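Local coordinates for protein aeromonas extracellular serine protease (Aeromonas sobria, PDB 3WQB) that cleaves peptide bonds after paired basic residues, one of them lysine, as a calcium-binding, furin-like secreted serine protease and probable virulence factor, at residues Arg267-Ala281 and Trp407-Val419. The protein carries 1 engineered substitution. Sequence-based numbering, arbitrary orientation.
Sequences RSSYSSVGSNIFLSA and WFSPTYGFGLIDV
S280 and L416 bridge their backbones where an edge strand, 277-282, of the parallel subtilisin-fold sheet meets the loop that leads into helix 419-426. S280 N gives a hydrogen bond to G415 O (3.0 Å), and S280 O takes one from I417 N. Upstream, a type II' turn from Y412 to G415 presses G413 against the strand, and F414 N bonds F278 O (2.9 Å).

Y412 runs from the strand out to R267: its CB packs on S280 CB, CD1 runs past S280 OG at 3.8 Å, CE1 draws up to R267 N, and OH accepts the R267 N-H at 2.9 Å. D373 is a second hydrogen-bond partner of that hydroxyl, so the ring is fixed at its far end, while T411 CG2 sits over the middle of one face. The same methyl meets R267 CB at 3.6 Å. Beyond it the arginine bends at chi3 (76°), which lets NE and NH1 bond S268 O and S269 O; NH2 reaches T411 OG1 through a water.

Further along, F414 turns its edge to the face of F278, planes at 73°, with A366 of helix 358-368 touching both side chains. F414 in turn offers one face to F408, whose CE1 edge lies 3.2 Å from I277 O.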
ATOM      1  N   ARG A 267      -1.242 -13.072 -10.551  1.00 10.59           N
ATOM      2  CA  ARG A 267      -0.888 -11.688 -10.259  1.00 10.08           C
ATOM      3  C   ARG A 267      -1.182 -10.794 -11.459  1.00  9.68           C
ATOM      4  O   ARG A 267      -0.765 -11.098 -12.583  1.00 10.33           O
ATOM      5  CB  ARG A 267       0.596 -11.596  -9.938  1.00 10.21           C
ATOM      6  CG  ARG A 267       1.009 -10.252  -9.380  1.00 10.68           C
ATOM      7  CD  ARG A 267       2.478  -9.955  -9.676  1.00 11.39           C
ATOM      8  NE  ARG A 267       2.710  -9.566 -11.073  1.00 12.23           N
ATOM      9  CZ  ARG A 267       3.615 -10.106 -11.885  1.00 11.37           C
ATOM     10  NH1 ARG A 267       3.741  -9.642 -13.128  1.00 11.93           N
ATOM     11  NH2 ARG A 267       4.385 -11.109 -11.479  1.00 12.96           N
ATOM     12  N   SER A 268      -1.881  -9.688 -11.230  1.00 10.05           N
ATOM     13  CA  SER A 268      -2.070  -8.711 -12.288  1.00 10.40           C
ATOM     14  C   SER A 268      -0.692  -8.279 -12.762  1.00 10.11           C
ATOM     15  O   SER A 268       0.227  -8.132 -11.952  1.00 10.13           O
ATOM     16  CB  SER A 268      -2.852  -7.512 -11.772  1.00 10.57           C
ATOM     17  OG  SER A 268      -4.134  -7.907 -11.341  1.00 11.37           O
ATOM     18  N   SER A 269      -0.550  -8.107 -14.073  1.00 10.21           N
ATOM     19  CA  SER A 269       0.727  -7.806 -14.703  1.00 10.70           C
ATOM     20  C   SER A 269       1.546  -6.761 -13.939  1.00 10.50           C
ATOM     21  O   SER A 269       2.738  -6.953 -13.711  1.00 11.12           O
ATOM     22  CB  SER A 269       0.479  -7.340 -16.146  1.00 11.39           C
ATOM     23  OG  SER A 269      -0.380  -6.210 -16.183  1.00 12.67           O
ATOM     24  N   TYR A 270       0.877  -5.682 -13.533  1.00 10.48           N
ATOM     25  CA  TYR A 270       1.514  -4.503 -12.954  1.00 10.12           C
ATOM     26  C   TYR A 270       1.764  -4.584 -11.437  1.00  9.93           C
ATOM     27  O   TYR A 270       2.459  -3.729 -10.892  1.00  9.60           O
ATOM     28  CB  TYR A 270       0.633  -3.270 -13.234  1.00 10.24           C
ATOM     29  CG  TYR A 270      -0.800  -3.526 -12.839  1.00 10.50           C
ATOM     30  CD1 TYR A 270      -1.171  -3.543 -11.497  1.00 11.19           C
ATOM     31  CD2 TYR A 270      -1.771  -3.836 -13.797  1.00 11.25           C
ATOM     32  CE1 TYR A 270      -2.475  -3.827 -11.114  1.00 11.28           C
ATOM     33  CE2 TYR A 270      -3.083  -4.109 -13.430  1.00 11.25           C
ATOM     34  CZ  TYR A 270      -3.426  -4.112 -12.083  1.00 11.48           C
ATOM     35  OH  TYR A 270      -4.714  -4.385 -11.678  1.00 11.67           O
ATOM     36  N   SER A 271       1.225  -5.588 -10.749  1.00  9.68           N
ATOM     37  CA  SER A 271       1.200  -5.510  -9.273  1.00  9.49           C
ATOM     38  C   SER A 271       2.573  -5.546  -8.621  1.00  9.73           C
ATOM     39  O   SER A 271       3.383  -6.429  -8.914  1.00  9.63           O
ATOM     40  CB  SER A 271       0.378  -6.646  -8.666  1.00  9.68           C
ATOM     41  OG  SER A 271       0.154  -6.419  -7.274  1.00  9.61           O
ATOM     42  N   SER A 272       2.809  -4.606  -7.705  1.00  8.97           N
ATOM     43  CA  SER A 272       3.969  -4.708  -6.833  1.00  9.52           C
ATOM     44  C   SER A 272       3.799  -5.907  -5.911  1.00  9.78           C
ATOM     45  O   SER A 272       2.675  -6.366  -5.674  1.00  9.95           O
ATOM     46  CB  SER A 272       4.155  -3.429  -6.024  1.00  9.58           C
ATOM     47  OG  SER A 272       4.394  -2.331  -6.895  1.00 10.79           O
ATOM     48  N   VAL A 273       4.918  -6.434  -5.417  1.00  9.40           N
ATOM     49  CA  VAL A 273       4.924  -7.628  -4.572  1.00 10.14           C
ATOM     50  C   VAL A 273       6.046  -7.498  -3.563  1.00  9.36           C
ATOM     51  O   VAL A 273       6.929  -6.653  -3.719  1.00  9.70           O
ATOM     52  CB  VAL A 273       5.109  -8.940  -5.398  1.00  9.63           C
ATOM     53  CG1 VAL A 273       3.980  -9.101  -6.413  1.00 10.87           C
ATOM     54  CG2 VAL A 273       6.477  -9.000  -6.095  1.00 11.12           C
ATOM     55  N   GLY A 274       6.003  -8.314  -2.513  1.00  8.95           N
ATOM     56  CA  GLY A 274       7.045  -8.276  -1.488  1.00  9.21           C
ATOM     57  C   GLY A 274       6.633  -9.005  -0.225  1.00  9.18           C
ATOM     58  O   GLY A 274       5.503  -9.479  -0.101  1.00  9.17           O
ATOM     59  N   SER A 275       7.568  -9.104   0.713  1.00  9.13           N
ATOM     60  CA  SER A 275       7.339  -9.858   1.948  1.00  9.15           C
ATOM     61  C   SER A 275       6.274  -9.248   2.850  1.00  8.84           C
ATOM     62  O   SER A 275       5.785  -9.909   3.779  1.00  9.38           O
ATOM     63  CB  SER A 275       8.637 -10.028   2.721  1.00  9.06           C
ATOM     64  OG  SER A 275       9.168  -8.778   3.122  1.00 10.21           O
ATOM     65  N   ASN A 276       5.938  -7.985   2.584  1.00  8.75           N
ATOM     66  CA  ASN A 276       4.915  -7.273   3.352  1.00  9.10           C
ATOM     67  C   ASN A 276       3.511  -7.332   2.777  1.00  9.30           C
ATOM     68  O   ASN A 276       2.601  -6.770   3.364  1.00  9.55           O
ATOM     69  CB  ASN A 276       5.316  -5.817   3.580  1.00  9.49           C
ATOM     70  CG  ASN A 276       5.506  -5.049   2.299  1.00  9.54           C
ATOM     71  OD1 ASN A 276       5.999  -5.583   1.304  1.00  9.76           O
ATOM     72  ND2 ASN A 276       5.162  -3.769   2.330  1.00  9.55           N
ATOM     73  N   ILE A 277       3.322  -8.039   1.668  1.00  8.85           N
ATOM     74  CA  ILE A 277       1.967  -8.323   1.168  1.00  8.62           C
ATOM     75  C   ILE A 277       1.277  -9.230   2.182  1.00  8.55           C
ATOM     76  O   ILE A 277       1.869 -10.205   2.651  1.00  9.28           O
ATOM     77  CB  ILE A 277       2.003  -8.998  -0.223  1.00  8.50           C
ATOM     78  CG1 ILE A 277       2.708  -8.101  -1.251  1.00  8.77           C
ATOM     79  CG2 ILE A 277       0.593  -9.370  -0.702  1.00  9.49           C
ATOM     80  CD1 ILE A 277       2.092  -6.703  -1.441  1.00  9.16           C
ATOM     81  N   PHE A 278       0.037  -8.901   2.534  1.00  8.55           N
ATOM     82  CA  PHE A 278      -0.740  -9.739   3.436  1.00  8.67           C
ATOM     83  C   PHE A 278      -1.696 -10.651   2.670  1.00  8.09           C
ATOM     84  O   PHE A 278      -1.811 -11.843   2.982  1.00  8.89           O
ATOM     85  CB  PHE A 278      -1.501  -8.883   4.458  1.00  8.69           C
ATOM     86  CG  PHE A 278      -2.033  -9.668   5.625  1.00  8.98           C
ATOM     87  CD1 PHE A 278      -1.198  -9.978   6.687  1.00 10.63           C
ATOM     88  CD2 PHE A 278      -3.351 -10.123   5.649  1.00 10.40           C
ATOM     89  CE1 PHE A 278      -1.668 -10.722   7.768  1.00 11.52           C
ATOM     90  CE2 PHE A 278      -3.831 -10.867   6.737  1.00 11.06           C
ATOM     91  CZ  PHE A 278      -2.978 -11.172   7.782  1.00 12.42           C
ATOM     92  N   LEU A 279      -2.365 -10.097   1.658  1.00  9.13           N
ATOM     93  CA  LEU A 279      -3.344 -10.826   0.857  1.00  9.93           C
ATOM     94  C   LEU A 279      -3.302 -10.350  -0.590  1.00  9.52           C
ATOM     95  O   LEU A 279      -2.875  -9.216  -0.885  1.00  9.54           O
ATOM     96  CB  LEU A 279      -4.765 -10.605   1.403  1.00 11.23           C
ATOM     97  CG  LEU A 279      -5.130 -11.179   2.764  1.00 12.45           C
ATOM     98  CD1 LEU A 279      -6.345 -10.471   3.293  1.00 12.65           C
ATOM     99  CD2 LEU A 279      -5.352 -12.686   2.667  1.00 14.35           C
ATOM    100  N   SER A 280      -3.782 -11.221  -1.471  1.00  9.78           N
ATOM    101  CA  SER A 280      -4.119 -10.884  -2.845  1.00  9.91           C
ATOM    102  C   SER A 280      -5.622 -10.634  -2.942  1.00  9.28           C
ATOM    103  O   SER A 280      -6.427 -11.359  -2.345  1.00  9.55           O
ATOM    104  CB  SER A 280      -3.744 -12.059  -3.750  1.00 10.46           C
ATOM    105  OG  SER A 280      -4.101 -11.840  -5.112  1.00 13.40           O
ATOM    106  N   ALA A 281      -6.010  -9.608  -3.690  1.00  9.23           N
ATOM    107  CA  ALA A 281      -7.413  -9.388  -3.978  1.00  9.03           C
ATOM    108  C   ALA A 281      -7.579  -8.936  -5.414  1.00  9.61           C
ATOM    109  O   ALA A 281      -6.607  -8.628  -6.090  1.00  9.69           O
ATOM    110  CB  ALA A 281      -8.026  -8.398  -2.967  1.00  9.09           C
ATOM    111  N   TRP A 407       1.116 -21.146   4.602  1.00 10.88           N
ATOM    112  CA  TRP A 407       1.608 -20.912   3.255  1.00 10.81           C
ATOM    113  C   TRP A 407       1.679 -19.419   3.001  1.00 10.62           C
ATOM    114  O   TRP A 407       0.748 -18.674   3.324  1.00 11.32           O
ATOM    115  CB  TRP A 407       0.678 -21.546   2.225  1.00 11.46           C
ATOM    116  CG  TRP A 407       0.837 -23.029   2.111  1.00 13.37           C
ATOM    117  CD1 TRP A 407       0.060 -23.987   2.693  1.00 15.57           C
ATOM    118  CD2 TRP A 407       1.831 -23.721   1.351  1.00 14.23           C
ATOM    119  NE1 TRP A 407       0.511 -25.237   2.346  1.00 17.03           N
ATOM    120  CE2 TRP A 407       1.595 -25.106   1.517  1.00 15.79           C
ATOM    121  CE3 TRP A 407       2.898 -23.307   0.541  1.00 15.05           C
ATOM    122  CZ2 TRP A 407       2.397 -26.082   0.911  1.00 16.58           C
ATOM    123  CZ3 TRP A 407       3.686 -24.275  -0.069  1.00 14.97           C
ATOM    124  CH2 TRP A 407       3.427 -25.648   0.117  1.00 15.89           C
ATOM    125  N   PHE A 408       2.764 -18.984   2.368  1.00  9.85           N
ATOM    126  CA  PHE A 408       2.955 -17.562   2.096  1.00  9.41           C
ATOM    127  C   PHE A 408       3.778 -17.375   0.833  1.00  9.84           C
ATOM    128  O   PHE A 408       4.698 -18.150   0.570  1.00 11.01           O
ATOM    129  CB  PHE A 408       3.669 -16.879   3.276  1.00  9.90           C
ATOM    130  CG  PHE A 408       3.845 -15.395   3.091  1.00  9.92           C
ATOM    131  CD1 PHE A 408       2.801 -14.527   3.401  1.00  9.83           C
ATOM    132  CD2 PHE A 408       5.035 -14.864   2.591  1.00 10.34           C
ATOM    133  CE1 PHE A 408       2.929 -13.149   3.212  1.00 10.90           C
ATOM    134  CE2 PHE A 408       5.179 -13.478   2.399  1.00 10.60           C
ATOM    135  CZ  PHE A 408       4.115 -12.623   2.710  1.00 10.71           C
ATOM    136  N   SER A 409       3.444 -16.338   0.069  1.00  9.78           N
ATOM    137  CA  SER A 409       4.283 -15.917  -1.050  1.00  9.49           C
ATOM    138  C   SER A 409       4.344 -14.386  -1.081  1.00  9.29           C
ATOM    139  O   SER A 409       3.385 -13.719  -0.691  1.00  9.71           O
ATOM    140  CB  SER A 409       3.747 -16.473  -2.369  1.00 10.20           C
ATOM    141  OG  SER A 409       2.459 -15.947  -2.664  1.00 11.23           O
ATOM    142  N   PRO A 410       5.469 -13.817  -1.542  1.00  8.83           N
ATOM    143  CA  PRO A 410       5.503 -12.360  -1.660  1.00  8.99           C
ATOM    144  C   PRO A 410       4.548 -11.841  -2.741  1.00  9.15           C
ATOM    145  O   PRO A 410       4.151 -10.680  -2.698  1.00  9.42           O
ATOM    146  CB  PRO A 410       6.965 -12.066  -2.030  1.00  9.05           C
ATOM    147  CG  PRO A 410       7.452 -13.339  -2.637  1.00  9.64           C
ATOM    148  CD  PRO A 410       6.779 -14.417  -1.870  1.00  9.29           C
ATOM    149  N   THR A 411       4.173 -12.689  -3.700  1.00  9.46           N
ATOM    150  CA  THR A 411       3.234 -12.264  -4.734  1.00 10.12           C
ATOM    151  C   THR A 411       1.796 -12.165  -4.209  1.00  9.94           C
ATOM    152  O   THR A 411       1.105 -11.174  -4.473  1.00 10.28           O
ATOM    153  CB  THR A 411       3.316 -13.181  -5.968  1.00  9.32           C
ATOM    154  OG1 THR A 411       4.628 -13.084  -6.524  1.00 10.93           O
ATOM    155  CG2 THR A 411       2.294 -12.775  -7.014  1.00 10.43           C
ATOM    156  N   TYR A 412       1.350 -13.191  -3.489  1.00  9.61           N
ATOM    157  CA  TYR A 412      -0.053 -13.308  -3.097  1.00  9.38           C
ATOM    158  C   TYR A 412      -0.290 -13.159  -1.595  1.00  9.21           C
ATOM    159  O   TYR A 412      -1.425 -13.283  -1.136  1.00 10.16           O
ATOM    160  CB  TYR A 412      -0.618 -14.651  -3.599  1.00  9.78           C
ATOM    161  CG  TYR A 412      -0.457 -14.840  -5.084  1.00  9.84           C
ATOM    162  CD1 TYR A 412      -1.247 -14.125  -5.979  1.00  9.88           C
ATOM    163  CD2 TYR A 412       0.495 -15.713  -5.592  1.00 11.16           C
ATOM    164  CE1 TYR A 412      -1.096 -14.275  -7.338  1.00 11.34           C
ATOM    165  CE2 TYR A 412       0.658 -15.873  -6.954  1.00 11.45           C
ATOM    166  CZ  TYR A 412      -0.148 -15.146  -7.823  1.00 10.19           C
ATOM    167  OH  TYR A 412      -0.010 -15.287  -9.184  1.00 11.14           O
ATOM    168  N   GLY A 413       0.775 -12.906  -0.832  1.00  9.13           N
ATOM    169  CA  GLY A 413       0.667 -12.939   0.624  1.00  8.92           C
ATOM    170  C   GLY A 413       0.226 -14.331   1.063  1.00  8.83           C
ATOM    171  O   GLY A 413       0.758 -15.350   0.601  1.00  9.92           O
ATOM    172  N   PHE A 414      -0.757 -14.372   1.959  1.00  9.32           N
ATOM    173  CA  PHE A 414      -1.339 -15.635   2.397  1.00  9.59           C
ATOM    174  C   PHE A 414      -2.281 -16.242   1.357  1.00  9.76           C
ATOM    175  O   PHE A 414      -2.692 -17.398   1.487  1.00 10.66           O
ATOM    176  CB  PHE A 414      -2.020 -15.467   3.761  1.00 10.27           C
ATOM    177  CG  PHE A 414      -1.048 -15.141   4.852  1.00 10.25           C
ATOM    178  CD1 PHE A 414      -0.961 -13.849   5.371  1.00 11.06           C
ATOM    179  CD2 PHE A 414      -0.158 -16.111   5.307  1.00 10.65           C
ATOM    180  CE1 PHE A 414      -0.022 -13.544   6.355  1.00 11.47           C
ATOM    181  CE2 PHE A 414       0.786 -15.814   6.278  1.00 12.08           C
ATOM    182  CZ  PHE A 414       0.855 -14.533   6.803  1.00 11.99           C
ATOM    183  N   GLY A 415      -2.588 -15.473   0.315  1.00  9.79           N
ATOM    184  CA  GLY A 415      -3.407 -15.959  -0.783  1.00  9.69           C
ATOM    185  C   GLY A 415      -4.540 -15.035  -1.165  1.00  9.50           C
ATOM    186  O   GLY A 415      -4.670 -13.918  -0.648  1.00  9.53           O
ATOM    187  N   LEU A 416      -5.370 -15.518  -2.085  1.00  8.82           N
ATOM    188  CA  LEU A 416      -6.532 -14.768  -2.529  1.00  9.38           C
ATOM    189  C   LEU A 416      -7.655 -14.849  -1.498  1.00  9.26           C
ATOM    190  O   LEU A 416      -8.009 -15.928  -1.028  1.00 10.40           O
ATOM    191  CB  LEU A 416      -7.009 -15.304  -3.878  1.00  9.41           C
ATOM    192  CG  LEU A 416      -8.348 -14.815  -4.429  1.00  9.55           C
ATOM    193  CD1 LEU A 416      -8.326 -13.319  -4.686  1.00 10.07           C
ATOM    194  CD2 LEU A 416      -8.727 -15.585  -5.686  1.00 12.14           C
ATOM    195  N   ILE A 417      -8.220 -13.697  -1.165  1.00  9.14           N
ATOM    196  CA  ILE A 417      -9.345 -13.634  -0.231  1.00  9.63           C
ATOM    197  C   ILE A 417     -10.434 -14.655  -0.572  1.00  9.61           C
ATOM    198  O   ILE A 417     -10.838 -14.788  -1.733  1.00 10.36           O
ATOM    199  CB  ILE A 417      -9.941 -12.228  -0.216  1.00  9.70           C
ATOM    200  CG1 ILE A 417      -8.935 -11.253   0.406  1.00 10.96           C
ATOM    201  CG2 ILE A 417     -11.270 -12.204   0.538  1.00 11.67           C
ATOM    202  CD1 ILE A 417      -9.375  -9.796   0.373  1.00 12.83           C
ATOM    203  N   ASP A 418     -10.901 -15.364   0.453  1.00  9.85           N
ATOM    204  CA  ASP A 418     -12.023 -16.292   0.336  1.00  9.96           C
ATOM    205  C   ASP A 418     -12.987 -15.913   1.448  1.00  9.94           C
ATOM    206  O   ASP A 418     -12.847 -16.354   2.585  1.00 10.68           O
ATOM    207  CB  ASP A 418     -11.528 -17.732   0.501  1.00 10.98           C
ATOM    208  CG  ASP A 418     -12.626 -18.777   0.330  1.00 12.96           C
ATOM    209  OD1 ASP A 418     -13.825 -18.447   0.487  1.00 14.38           O
ATOM    210  OD2 ASP A 418     -12.265 -19.953   0.080  1.00 15.33           O
ATOM    211  N   VAL A 419     -13.961 -15.066   1.129  1.00 10.20           N
ATOM    212  CA  VAL A 419     -14.858 -14.535   2.158  1.00 10.71           C
ATOM    213  C   VAL A 419     -15.698 -15.638   2.803  1.00 10.80           C
ATOM    214  O   VAL A 419     -15.891 -15.651   4.031  1.00 11.27           O
ATOM    215  CB  VAL A 419     -15.780 -13.431   1.584  1.00 10.87           C
ATOM    216  CG1 VAL A 419     -16.934 -13.120   2.547  1.00 12.56           C
ATOM    217  CG2 VAL A 419     -14.978 -12.170   1.277  1.00 11.58           C
TER
HETATM  218  O   HOH W   1       4.793 -12.838  -9.326  1.00 17.26           O